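Local coordinates for globin protein (Ramazzottius varieornatus, PDB 5ZIQ) that binds heme in a hexacoordinated state and probably binds oxygen, although its physiological role is not established, at residues A[30-35]-A[153-157]; A[49-53]-A[130-136]; A[63-67]-A[80-84]. All blocks are in the same frame, centred on the assembly; numbering follows the deposited sequence. Where two conformers were deposited one is given.

How the contacts relate
All three contacts are largely buried, at different depths. Contact 2 is most central, its centre about 8 Å from the chain's, against about 13 Å for contact 1 and 16 Å for contact 3. Contacts 1 and 3 lie on opposite sides of that centre, nearest atoms about 13 Å apart; contact 2 touches both, through Leu134 CD1 to Trp35 CH2 (4.2 Å) and Leu50 CD1 to Ala84 C (3.7 Å). Contacts 1 and 2 are helix crossings; contact 3 sets a loop against a helix. Only contact 1 has a hydrogen bond between its segments; contact 2 packs sulfur and aliphatic groups plus a lysine-phenylalanine cation-pi pair, contact 3 mainly phenylalanines, and both reach the heme.

Contact 1: residues A[30-35]-A[153-157]; sequences SLVKSW and IYKIW
Residues 30-35 and 153-157 are both α-helical, parts of helices 25-38 and 148-170. The axes of these two segments come within 11.1 Å and cross at -103°, nearly perpendicular, with Leu31 and Ile153 nearest at 7.0 Å between their CA atoms. The interface, 373 Å², is built round Leu31, Tyr154 and Trp157. Leu31 (chi1 t, chi2 p) is wedged between the two aromatic residues: its CD1 lies 3.5 Å from Tyr154 CE1, while its CD2 makes a CH-pi contact 3.7 Å from the centroid of the Trp157 five-membered ring, only 9° off the normal. Tyr154, with chi1 m, reaches across to helix 25-38, where its OH hydrogen-bonds Ser34 OG at 2.8 Å; this joins two hydroxyls within an otherwise apolar interface. Trp157 (chi1 t) also approaches Trp35 obliquely, their six-membered rings 5.9 Å apart by centroid with planes at 59°. Trp35 NE1 is hydrogen-bonded to Asp93 OD1 of helix 79-97. At the other end Ile153 CD1 meets Ser30 CB at 3.7 Å. Leu138 and Leu142 of helix 127-142 pack on Tyr154. In position and order along the chain, this is the crossing of the A and H helices of the globin fold.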
loop_
_atom_site.group_PDB
_atom_site.type_symbol
_atom_site.label_atom_id
_atom_site.label_comp_id
_atom_site.label_asym_id
_atom_site.label_seq_id
_atom_site.Cartn_x
_atom_site.Cartn_y
_atom_site.Cartn_z
ATOM N N SER A 30 -13.119 -3.880 12.271
ATOM C CA SER A 30 -12.240 -2.783 12.730
ATOM C C SER A 30 -11.415 -2.221 11.562
ATOM O O SER A 30 -11.260 -0.998 11.417
ATOM C CB SER A 30 -11.321 -3.253 13.862
ATOM O OG SER A 30 -12.064 -3.519 15.044
ATOM N N LEU A 31 -10.881 -3.112 10.730
ATOM C CA LEU A 31 -10.161 -2.714 9.520
ATOM C C LEU A 31 -11.036 -1.864 8.580
ATOM O O LEU A 31 -10.640 -0.783 8.182
ATOM C CB LEU A 31 -9.623 -3.945 8.773
ATOM C CG LEU A 31 -9.061 -3.633 7.372
ATOM C CD1 LEU A 31 -7.753 -2.863 7.437
ATOM C CD2 LEU A 31 -8.903 -4.887 6.529
ATOM N N VAL A 32 -12.218 -2.374 8.236
ATOM C CA VAL A 32 -13.108 -1.683 7.307
ATOM C C VAL A 32 -13.494 -0.294 7.853
ATOM O O VAL A 32 -13.474 0.687 7.098
ATOM C CB VAL A 32 -14.327 -2.574 6.957
ATOM C CG1 VAL A 32 -15.372 -1.815 6.141
ATOM C CG2 VAL A 32 -13.856 -3.802 6.197
ATOM N N LYS A 33 -13.843 -0.207 9.147
ATOM C CA LYS A 33 -14.207 1.103 9.736
ATOM C C LYS A 33 -13.045 2.082 9.709
ATOM O O LYS A 33 -13.217 3.257 9.359
ATOM C CB LYS A 33 -14.641 0.980 11.190
ATOM C CG LYS A 33 -16.041 0.516 11.489
ATOM C CD LYS A 33 -16.386 0.930 12.936
ATOM C CE LYS A 33 -15.452 0.330 14.002
ATOM N NZ LYS A 33 -16.008 0.412 15.388
ATOM N N SER A 34 -11.862 1.609 10.099
ATOM C CA SER A 34 -10.681 2.454 10.151
ATOM C C SER A 34 -10.275 2.928 8.759
ATOM O O SER A 34 -9.986 4.114 8.530
ATOM C CB SER A 34 -9.535 1.680 10.793
ATOM O OG SER A 34 -8.353 2.434 10.739
ATOM N N TRP A 35 -10.308 2.003 7.811
ATOM C CA TRP A 35 -9.941 2.323 6.444
ATOM C C TRP A 35 -10.900 3.332 5.838
ATOM O O TRP A 35 -10.471 4.149 5.030
ATOM C CB TRP A 35 -9.894 1.073 5.563
ATOM C CG TRP A 35 -9.284 1.371 4.244
ATOM C CD1 TRP A 35 -9.932 1.683 3.097
ATOM C CD2 TRP A 35 -7.875 1.415 3.940
ATOM N NE1 TRP A 35 -9.028 1.908 2.090
ATOM C CE2 TRP A 35 -7.755 1.739 2.575
ATOM C CE3 TRP A 35 -6.707 1.175 4.688
ATOM C CZ2 TRP A 35 -6.507 1.852 1.935
ATOM C CZ3 TRP A 35 -5.473 1.261 4.056
ATOM C CH2 TRP A 35 -5.374 1.608 2.689
ATOM N N ILE A 153 -3.803 -4.920 13.963
ATOM C CA ILE A 153 -4.607 -5.424 12.829
ATOM C C ILE A 153 -3.954 -5.037 11.505
ATOM O O ILE A 153 -3.860 -5.876 10.582
ATOM C CB ILE A 153 -6.065 -4.898 12.897
ATOM C CG1 ILE A 153 -6.763 -5.531 14.110
ATOM C CG2 ILE A 153 -6.833 -5.086 11.566
ATOM C CD1 ILE A 153 -8.050 -4.844 14.521
ATOM N N TYR A 154 -3.519 -3.778 11.389
ATOM C CA TYR A 154 -2.850 -3.357 10.153
ATOM C C TYR A 154 -1.579 -4.147 9.877
ATOM O O TYR A 154 -1.321 -4.492 8.729
ATOM C CB TYR A 154 -2.553 -1.846 10.136
ATOM C CG TYR A 154 -3.745 -0.991 9.712
ATOM C CD1 TYR A 154 -4.311 -1.116 8.428
ATOM C CD2 TYR A 154 -4.301 -0.045 10.593
ATOM C CE1 TYR A 154 -5.404 -0.332 8.046
ATOM C CE2 TYR A 154 -5.403 0.749 10.206
ATOM C CZ TYR A 154 -5.941 0.585 8.937
ATOM O OH TYR A 154 -7.016 1.369 8.537
ATOM N N LYS A 155 -0.822 -4.488 10.919
ATOM C CA LYS A 155 0.413 -5.247 10.712
ATOM C C LYS A 155 0.061 -6.630 10.137
ATOM O O LYS A 155 0.727 -7.080 9.200
ATOM C CB LYS A 155 1.209 -5.332 12.007
ATOM C CG LYS A 155 1.970 -4.046 12.321
ATOM C CD LYS A 155 2.657 -4.176 13.670
ATOM C CE LYS A 155 3.484 -2.933 13.990
ATOM N NZ LYS A 155 4.070 -2.991 15.357
ATOM N N ILE A 156 -1.005 -7.263 10.651
ATOM C CA ILE A 156 -1.412 -8.580 10.148
ATOM C C ILE A 156 -1.872 -8.487 8.696
ATOM O O ILE A 156 -1.464 -9.279 7.818
ATOM C CB ILE A 156 -2.581 -9.163 10.986
ATOM C CG1 ILE A 156 -2.109 -9.441 12.427
ATOM C CG2 ILE A 156 -3.145 -10.433 10.326
ATOM C CD1 ILE A 156 -3.240 -9.748 13.409
ATOM N N TRP A 157 -2.751 -7.524 8.444
ATOM C CA TRP A 157 -3.374 -7.422 7.132
ATOM C C TRP A 157 -2.371 -6.940 6.079
ATOM O O TRP A 157 -2.312 -7.490 4.975
ATOM C CB TRP A 157 -4.605 -6.510 7.220
ATOM C CG TRP A 157 -5.270 -6.259 5.893
ATOM C CD1 TRP A 157 -6.146 -7.076 5.243
ATOM C CD2 TRP A 157 -5.111 -5.103 5.089
ATOM N NE1 TRP A 157 -6.563 -6.481 4.071
ATOM C CE2 TRP A 157 -5.935 -5.268 3.946
ATOM C CE3 TRP A 157 -4.346 -3.929 5.220
ATOM C CZ2 TRP A 157 -6.013 -4.301 2.927
ATOM C CZ3 TRP A 157 -4.429 -2.962 4.211
ATOM C CH2 TRP A 157 -5.251 -3.167 3.071
#

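Contact 2: residues A[49-53]-A[130-136]. With HEM (protoporphyrin IX containing Fe), chain E.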
loop_
_atom_site.group_PDB
_atom_site.type_symbol
_atom_site.label_atom_id
_atom_site.label_comp_id
_atom_site.label_asym_id
_atom_site.label_seq_id
_atom_site.Cartn_x
_atom_site.Cartn_y
_atom_site.Cartn_z
ATOM N N MET A 49 2.940 8.188 0.922
ATOM C CA MET A 49 3.636 6.888 0.904
ATOM C C MET A 49 4.890 6.928 0.076
ATOM O O MET A 49 5.945 6.465 0.548
ATOM C CB MET A 49 2.736 5.795 0.384
ATOM C CG MET A 49 1.564 5.552 1.306
ATOM S SD MET A 49 0.371 4.442 0.573
ATOM C CE MET A 49 1.474 3.041 0.486
ATOM N N LEU A 50 4.776 7.433 -1.158
ATOM C CA LEU A 50 5.943 7.469 -2.050
ATOM C C LEU A 50 7.029 8.399 -1.547
ATOM O O LEU A 50 8.197 8.043 -1.595
ATOM C CB LEU A 50 5.578 7.809 -3.497
ATOM C CG LEU A 50 4.787 6.734 -4.271
ATOM C CD1 LEU A 50 4.577 7.198 -5.702
ATOM C CD2 LEU A 50 5.414 5.346 -4.270
ATOM N N LEU A 51 6.648 9.573 -1.042
ATOM C CA LEU A 51 7.627 10.487 -0.452
ATOM C C LEU A 51 8.335 9.837 0.734
ATOM O O LEU A 51 9.556 9.996 0.876
ATOM C CB LEU A 51 7.003 11.839 -0.080
ATOM C CG LEU A 51 6.461 12.624 -1.276
ATOM C CD1 LEU A 51 5.742 13.873 -0.808
ATOM C CD2 LEU A 51 7.518 12.937 -2.349
ATOM N N LYS A 52 7.608 9.059 1.540
ATOM C CA LYS A 52 8.230 8.345 2.660
ATOM C C LYS A 52 9.185 7.264 2.147
ATOM O O LYS A 52 10.297 7.103 2.675
ATOM C CB LYS A 52 7.192 7.775 3.627
ATOM C CG LYS A 52 7.770 7.160 4.895
ATOM C CD LYS A 52 8.439 8.199 5.782
ATOM C CE LYS A 52 8.571 7.664 7.189
ATOM N NZ LYS A 52 9.282 8.625 8.070
ATOM N N LEU A 53 8.772 6.545 1.098
ATOM C CA LEU A 53 9.662 5.532 0.505
ATOM C C LEU A 53 11.007 6.127 0.111
ATOM O O LEU A 53 12.070 5.535 0.359
ATOM C CB LEU A 53 9.007 4.891 -0.717
ATOM C CG LEU A 53 9.787 3.770 -1.412
ATOM C CD1 LEU A 53 9.914 2.509 -0.556
ATOM C CD2 LEU A 53 9.123 3.445 -2.742
ATOM N N MET A 130 7.273 -1.002 1.084
ATOM C CA MET A 130 6.069 -0.200 0.967
ATOM C C MET A 130 5.220 -0.305 2.231
ATOM O O MET A 130 4.474 0.624 2.535
ATOM C CB MET A 130 5.269 -0.614 -0.267
ATOM C CG MET A 130 4.182 0.377 -0.688
ATOM S SD MET A 130 4.776 2.020 -1.104
ATOM C CE MET A 130 5.637 1.729 -2.646
ATOM N N GLU A 131 5.340 -1.417 2.969
ATOM C CA GLU A 131 4.576 -1.612 4.228
ATOM C C GLU A 131 4.768 -0.499 5.243
ATOM O O GLU A 131 3.794 0.046 5.732
ATOM C CB GLU A 131 4.918 -2.943 4.917
ATOM C CG GLU A 131 4.674 -4.163 4.067
ATOM C CD GLU A 131 4.882 -5.447 4.835
ATOM O OE1 GLU A 131 5.136 -5.440 6.065
ATOM O OE2 GLU A 131 4.800 -6.484 4.196
ATOM N N LYS A 132 6.030 -0.170 5.552
ATOM C CA LYS A 132 6.356 0.900 6.499
ATOM C C LYS A 132 5.798 2.222 6.010
ATOM O O LYS A 132 5.407 3.045 6.807
ATOM C CB LYS A 132 7.881 1.044 6.705
ATOM C CG LYS A 132 8.480 0.159 7.800
ATOM C CD LYS A 132 10.006 0.096 7.735
ATOM C CE LYS A 132 10.671 1.097 8.672
ATOM N NZ LYS A 132 11.989 0.628 9.131
ATOM N N CYS A 133 5.775 2.412 4.695
ATOM C CA CYS A 133 5.266 3.657 4.099
ATOM C C CYS A 133 3.764 3.785 4.249
ATOM O O CYS A 133 3.271 4.860 4.591
ATOM C CB CYS A 133 5.677 3.772 2.639
ATOM S SG CYS A 133 7.466 3.773 2.459
ATOM N N LEU A 134 3.039 2.685 4.010
ATOM C CA LEU A 134 1.606 2.661 4.277
ATOM C C LEU A 134 1.323 2.864 5.755
ATOM O O LEU A 134 0.460 3.659 6.104
ATOM C CB LEU A 134 0.956 1.365 3.771
ATOM C CG LEU A 134 -0.551 1.270 4.031
ATOM C CD1 LEU A 134 -1.356 2.440 3.455
ATOM C CD2 LEU A 134 -1.045 -0.058 3.463
ATOM N N VAL A 135 2.063 2.166 6.619
ATOM C CA VAL A 135 1.927 2.390 8.074
ATOM C C VAL A 135 2.142 3.865 8.450
ATOM O O VAL A 135 1.365 4.437 9.219
ATOM C CB VAL A 135 2.857 1.446 8.867
ATOM C CG1 VAL A 135 2.981 1.865 10.324
ATOM C CG2 VAL A 135 2.351 0.018 8.745
ATOM N N PHE A 136 3.180 4.477 7.891
ATOM C CA PHE A 136 3.437 5.904 8.116
ATOM C C PHE A 136 2.236 6.761 7.739
ATOM O O PHE A 136 1.835 7.645 8.498
ATOM C CB PHE A 136 4.680 6.380 7.367
ATOM C CG PHE A 136 4.937 7.852 7.518
ATOM C CD1 PHE A 136 5.393 8.374 8.732
ATOM C CD2 PHE A 136 4.694 8.722 6.457
ATOM C CE1 PHE A 136 5.628 9.733 8.868
ATOM C CE2 PHE A 136 4.924 10.090 6.590
ATOM C CZ PHE A 136 5.381 10.591 7.802
HETATM C CHA HEM E . 4.009 -0.032 -10.877
HETATM C CHB HEM E . 7.778 0.884 -7.999
HETATM C CHC HEM E . 5.567 -1.811 -4.551
HETATM C CHD HEM E . 1.404 -1.039 -6.914
HETATM C C1A HEM E . 5.239 0.384 -10.430
HETATM C C2A HEM E . 6.251 0.953 -11.243
HETATM C C3A HEM E . 7.317 1.213 -10.436
HETATM C C4A HEM E . 6.974 0.817 -9.121
HETATM C CMA HEM E . 8.620 1.837 -10.860
HETATM C CAA HEM E . 6.143 1.214 -12.729
HETATM C CBA HEM E . 6.262 2.712 -13.042
HETATM C CGA HEM E . 5.053 3.450 -12.538
HETATM O O1A HEM E . 3.906 3.017 -12.788
HETATM O O2A HEM E . 5.188 4.492 -11.867
HETATM C C1B HEM E . 7.525 0.171 -6.814
HETATM C C2B HEM E . 8.467 0.008 -5.767
HETATM C C3B HEM E . 7.877 -0.745 -4.791
HETATM C C4B HEM E . 6.504 -1.042 -5.257
HETATM C CMB HEM E . 9.875 0.556 -5.757
HETATM C CAB HEM E . 8.464 -1.176 -3.514
HETATM C CBB HEM E . 9.143 -0.300 -2.775
HETATM C C1C HEM E . 4.209 -1.763 -4.829
HETATM C C2C HEM E . 3.162 -2.086 -3.962
HETATM C C3C HEM E . 1.972 -1.838 -4.640
HETATM C C4C HEM E . 2.303 -1.366 -5.932
HETATM C CMC HEM E . 3.304 -2.602 -2.554
HETATM C CAC HEM E . 0.587 -2.001 -4.164
HETATM C CBC HEM E . 0.297 -2.594 -3.024
HETATM C C1D HEM E . 1.830 -0.759 -8.211
HETATM C C2D HEM E . 0.864 -0.678 -9.322
HETATM C C3D HEM E . 1.586 -0.399 -10.423
HETATM C C4D HEM E . 2.991 -0.317 -9.983
HETATM C CMD HEM E . -0.633 -0.876 -9.222
HETATM C CAD HEM E . 1.054 -0.215 -11.832
HETATM C CBD HEM E . 1.306 -1.502 -12.607
HETATM C CGD HEM E . 0.805 -1.397 -14.026
HETATM O O1D HEM E . 0.010 -0.485 -14.335
HETATM O O2D HEM E . 1.181 -2.225 -14.893
HETATM N NA HEM E . 5.708 0.273 -9.144
HETATM N NB HEM E . 6.413 -0.480 -6.465
HETATM N NC HEM E . 3.665 -1.347 -6.014
HETATM N ND HEM E . 3.087 -0.534 -8.652
HETATM FE FE HEM E . 4.688 -0.520 -7.614
#
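This is the crossing of the B and G helices of the globin fold, where the packed interior meets the heme pocket. Residues 49-53 and 130-136 cross at 127° with their axes 8.5 Å apart, a close approach matched by the 4.8 Å between the CA atoms of Met49 and Cys133. A small side chain sits at the crossing: Cys133 CB is 3.4 Å from Met49 O, and Cys133 SG is 3.7 Å from Leu53 CB. Two methionines pack beside it, Met49 CE lying 3.8 Å from Met130 SD and 3.7 Å from Leu134 CB, while Met130 CE is 3.9 Å from Leu53 CD2. Met130 also touches the axial ligand His88. Both helices reach the heme, with Met130 CB 3.6 Å from CMC and Leu53 CD1 3.7 Å from the vinyl carbon CBB. Toward the more exposed end, Lys52 lies over Phe136: its CE makes a CH-pi contact, and its NZ a cation-pi interaction 4.2 Å from the ring centroid, 24° off the normal.

Contact 3: residues A[63-67]-A[80-84]; sequences LFPKF and SFEEA. With HEM (protoporphyrin IX containing Fe), chain E.
Residues 63-67 run from a non-helical Phe64 (phi/psi -118/82) into a 3-10 turn at 65-67, closed by the hydrogen bond from Phe67 N to Phe64 O, 3.0 Å; residues 80-84 are α-helical, in helix 79-97. This is the CD corner of a globin facing the E helix; the three-residue spacing and the heme contact of Phe64 are consistent with positions CD1 and CD4 for Phe64 and Phe67. The nearest CA pairs are Lys66-Ser80 at 7.0 Å, Phe67-Phe81 at 7.3 Å and Phe64-Ala84 at 8.8 Å, so side chains bridge the gap. Phe67 (chi1 m, chi2 -20°) fills most of it. The edge of Phe81 (chi1 t) points at the face of Phe67, a T-shaped pair with centroids 5.2 Å apart, planes at 74° and Phe67 CE2 3.6 Å from Phe81 CD1, while Phe67 CZ meets Ala84 CB at 3.6 Å. Lys66 CD rests 3.6 Å from Ser80 OG. Phe64 (chi1 m, chi2 90°) has its CE2 4.1 Å from Ala84 CB and heme CMA over one ring face. Ala84 O accepts a hydrogen bond from ND1 of the axial ligand His88. The closest heme contact is Phe64 CZ to the methine carbon CHB, 3.2 Å.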
loop_
_atom_site.group_PDB
_atom_site.type_symbol
_atom_site.label_atom_id
_atom_site.label_comp_id
_atom_site.label_asym_id
_atom_site.label_seq_id
_atom_site.Cartn_x
_atom_site.Cartn_y
_atom_site.Cartn_z
ATOM N N LEU A 63 14.031 4.159 -9.439
ATOM C CA LEU A 63 13.166 3.245 -10.208
ATOM C C LEU A 63 12.049 3.997 -10.927
ATOM O O LEU A 63 11.368 3.428 -11.776
ATOM C CB LEU A 63 12.610 2.102 -9.330
ATOM C CG LEU A 63 13.573 1.185 -8.561
ATOM C CD1 LEU A 63 12.835 -0.057 -8.076
ATOM C CD2 LEU A 63 14.764 0.768 -9.400
ATOM N N PHE A 64 11.888 5.280 -10.596
ATOM C CA PHE A 64 10.907 6.147 -11.247
ATOM C C PHE A 64 11.659 7.291 -11.946
ATOM O O PHE A 64 11.776 8.401 -11.388
ATOM C CB PHE A 64 9.953 6.777 -10.243
ATOM C CG PHE A 64 9.109 5.816 -9.456
ATOM C CD1 PHE A 64 9.566 5.298 -8.241
ATOM C CD2 PHE A 64 7.833 5.464 -9.902
ATOM C CE1 PHE A 64 8.754 4.446 -7.475
ATOM C CE2 PHE A 64 7.026 4.610 -9.153
ATOM C CZ PHE A 64 7.481 4.110 -7.940
ATOM N N PRO A 65 12.185 7.043 -13.164
ATOM C CA PRO A 65 13.014 8.065 -13.834
ATOM C C PRO A 65 12.309 9.421 -14.065
ATOM O O PRO A 65 12.982 10.456 -14.131
ATOM C CB PRO A 65 13.375 7.410 -15.176
ATOM C CG PRO A 65 13.150 5.949 -14.981
ATOM C CD PRO A 65 12.009 5.849 -14.013
ATOM N N LYS A 66 10.977 9.413 -14.146
ATOM C CA LYS A 66 10.186 10.644 -14.332
ATOM C C LYS A 66 10.287 11.648 -13.171
ATOM O O LYS A 66 9.898 12.820 -13.325
ATOM C CB LYS A 66 8.715 10.307 -14.618
ATOM C CG LYS A 66 8.467 9.720 -16.000
ATOM C CD LYS A 66 7.049 9.178 -16.129
ATOM C CE LYS A 66 6.912 8.247 -17.330
ATOM N NZ LYS A 66 5.564 7.606 -17.431
ATOM N N PHE A 67 10.813 11.192 -12.029
ATOM C CA PHE A 67 10.899 12.020 -10.810
ATOM C C PHE A 67 12.285 12.619 -10.565
ATOM O O PHE A 67 12.455 13.398 -9.625
ATOM C CB PHE A 67 10.454 11.238 -9.538
ATOM C CG PHE A 67 9.122 10.534 -9.656
ATOM C CD1 PHE A 67 8.182 10.901 -10.629
ATOM C CD2 PHE A 67 8.792 9.514 -8.754
ATOM C CE1 PHE A 67 6.965 10.236 -10.729
ATOM C CE2 PHE A 67 7.565 8.860 -8.841
ATOM C CZ PHE A 67 6.666 9.218 -9.838
ATOM N N SER A 80 2.804 12.954 -13.413
ATOM C CA SER A 80 3.366 11.603 -13.339
ATOM C C SER A 80 3.421 11.095 -11.905
ATOM O O SER A 80 3.158 9.924 -11.644
ATOM C CB SER A 80 4.733 11.544 -14.021
ATOM O OG SER A 80 4.568 11.727 -15.420
ATOM N N PHE A 81 3.757 11.986 -10.978
ATOM C CA PHE A 81 3.742 11.639 -9.561
ATOM C C PHE A 81 2.341 11.303 -9.034
ATOM O O PHE A 81 2.188 10.314 -8.300
ATOM C CB PHE A 81 4.426 12.705 -8.712
ATOM C CG PHE A 81 4.649 12.274 -7.295
ATOM C CD1 PHE A 81 5.610 11.298 -6.988
ATOM C CD2 PHE A 81 3.880 12.804 -6.273
ATOM C CE1 PHE A 81 5.816 10.892 -5.671
ATOM C CE2 PHE A 81 4.083 12.411 -4.951
ATOM C CZ PHE A 81 5.042 11.448 -4.648
ATOM N N GLU A 82 1.342 12.094 -9.438
ATOM C CA GLU A 82 -0.070 11.819 -9.118
ATOM C C GLU A 82 -0.446 10.407 -9.606
ATOM O O GLU A 82 -1.058 9.640 -8.852
ATOM C CB GLU A 82 -1.001 12.868 -9.751
ATOM C CG GLU A 82 -0.940 14.283 -9.175
ATOM C CD GLU A 82 -1.367 15.387 -10.165
ATOM O OE1 GLU A 82 -1.936 15.128 -11.249
ATOM O OE2 GLU A 82 -1.101 16.560 -9.881
ATOM N N GLU A 83 0.000 10.039 -10.824
ATOM C CA GLU A 83 -0.320 8.710 -11.374
ATOM C C GLU A 83 0.331 7.616 -10.540
ATOM O O GLU A 83 -0.322 6.629 -10.207
ATOM C CB GLU A 83 0.059 8.597 -12.860
ATOM C CG GLU A 83 -0.841 9.461 -13.739
ATOM C CD GLU A 83 -0.250 9.811 -15.101
ATOM O OE1 GLU A 83 -0.996 10.382 -15.921
ATOM O OE2 GLU A 83 0.950 9.566 -15.358
ATOM N N ALA A 84 1.611 7.802 -10.192
ATOM C CA ALA A 84 2.336 6.795 -9.416
ATOM C C ALA A 84 1.783 6.666 -7.994
ATOM O O ALA A 84 1.660 5.561 -7.463
ATOM C CB ALA A 84 3.828 7.112 -9.398
HETATM C CHA HEM E . 4.009 -0.032 -10.877
HETATM C CHB HEM E . 7.778 0.884 -7.999
HETATM C CHC HEM E . 5.567 -1.811 -4.551
HETATM C CHD HEM E . 1.404 -1.039 -6.914
HETATM C C1A HEM E . 5.239 0.384 -10.430
HETATM C C2A HEM E . 6.251 0.953 -11.243
HETATM C C3A HEM E . 7.317 1.213 -10.436
HETATM C C4A HEM E . 6.974 0.817 -9.121
HETATM C CMA HEM E . 8.620 1.837 -10.860
HETATM C CAA HEM E . 6.143 1.214 -12.729
HETATM C CBA HEM E . 6.262 2.712 -13.042
HETATM C CGA HEM E . 5.053 3.450 -12.538
HETATM O O1A HEM E . 3.906 3.017 -12.788
HETATM O O2A HEM E . 5.188 4.492 -11.867
HETATM C C1B HEM E . 7.525 0.171 -6.814
HETATM C C2B HEM E . 8.467 0.008 -5.767
HETATM C C3B HEM E . 7.877 -0.745 -4.791
HETATM C C4B HEM E . 6.504 -1.042 -5.257
HETATM C CMB HEM E . 9.875 0.556 -5.757
HETATM C CAB HEM E . 8.464 -1.176 -3.514
HETATM C CBB HEM E . 9.143 -0.300 -2.775
HETATM C C1C HEM E . 4.209 -1.763 -4.829
HETATM C C2C HEM E . 3.162 -2.086 -3.962
HETATM C C3C HEM E . 1.972 -1.838 -4.640
HETATM C C4C HEM E . 2.303 -1.366 -5.932
HETATM C CMC HEM E . 3.304 -2.602 -2.554
HETATM C CAC HEM E . 0.587 -2.001 -4.164
HETATM C CBC HEM E . 0.297 -2.594 -3.024
HETATM C C1D HEM E . 1.830 -0.759 -8.211
HETATM C C2D HEM E . 0.864 -0.678 -9.322
HETATM C C3D HEM E . 1.586 -0.399 -10.423
HETATM C C4D HEM E . 2.991 -0.317 -9.983
HETATM C CMD HEM E . -0.633 -0.876 -9.222
HETATM C CAD HEM E . 1.054 -0.215 -11.832
HETATM C CBD HEM E . 1.306 -1.502 -12.607
HETATM C CGD HEM E . 0.805 -1.397 -14.026
HETATM O O1D HEM E . 0.010 -0.485 -14.335
HETATM O O2D HEM E . 1.181 -2.225 -14.893
HETATM N NA HEM E . 5.708 0.273 -9.144
HETATM N NB HEM E . 6.413 -0.480 -6.465
HETATM N NC HEM E . 3.665 -1.347 -6.014
HETATM N ND HEM E . 3.087 -0.534 -8.652
HETATM FE FE HEM E . 4.688 -0.520 -7.614
#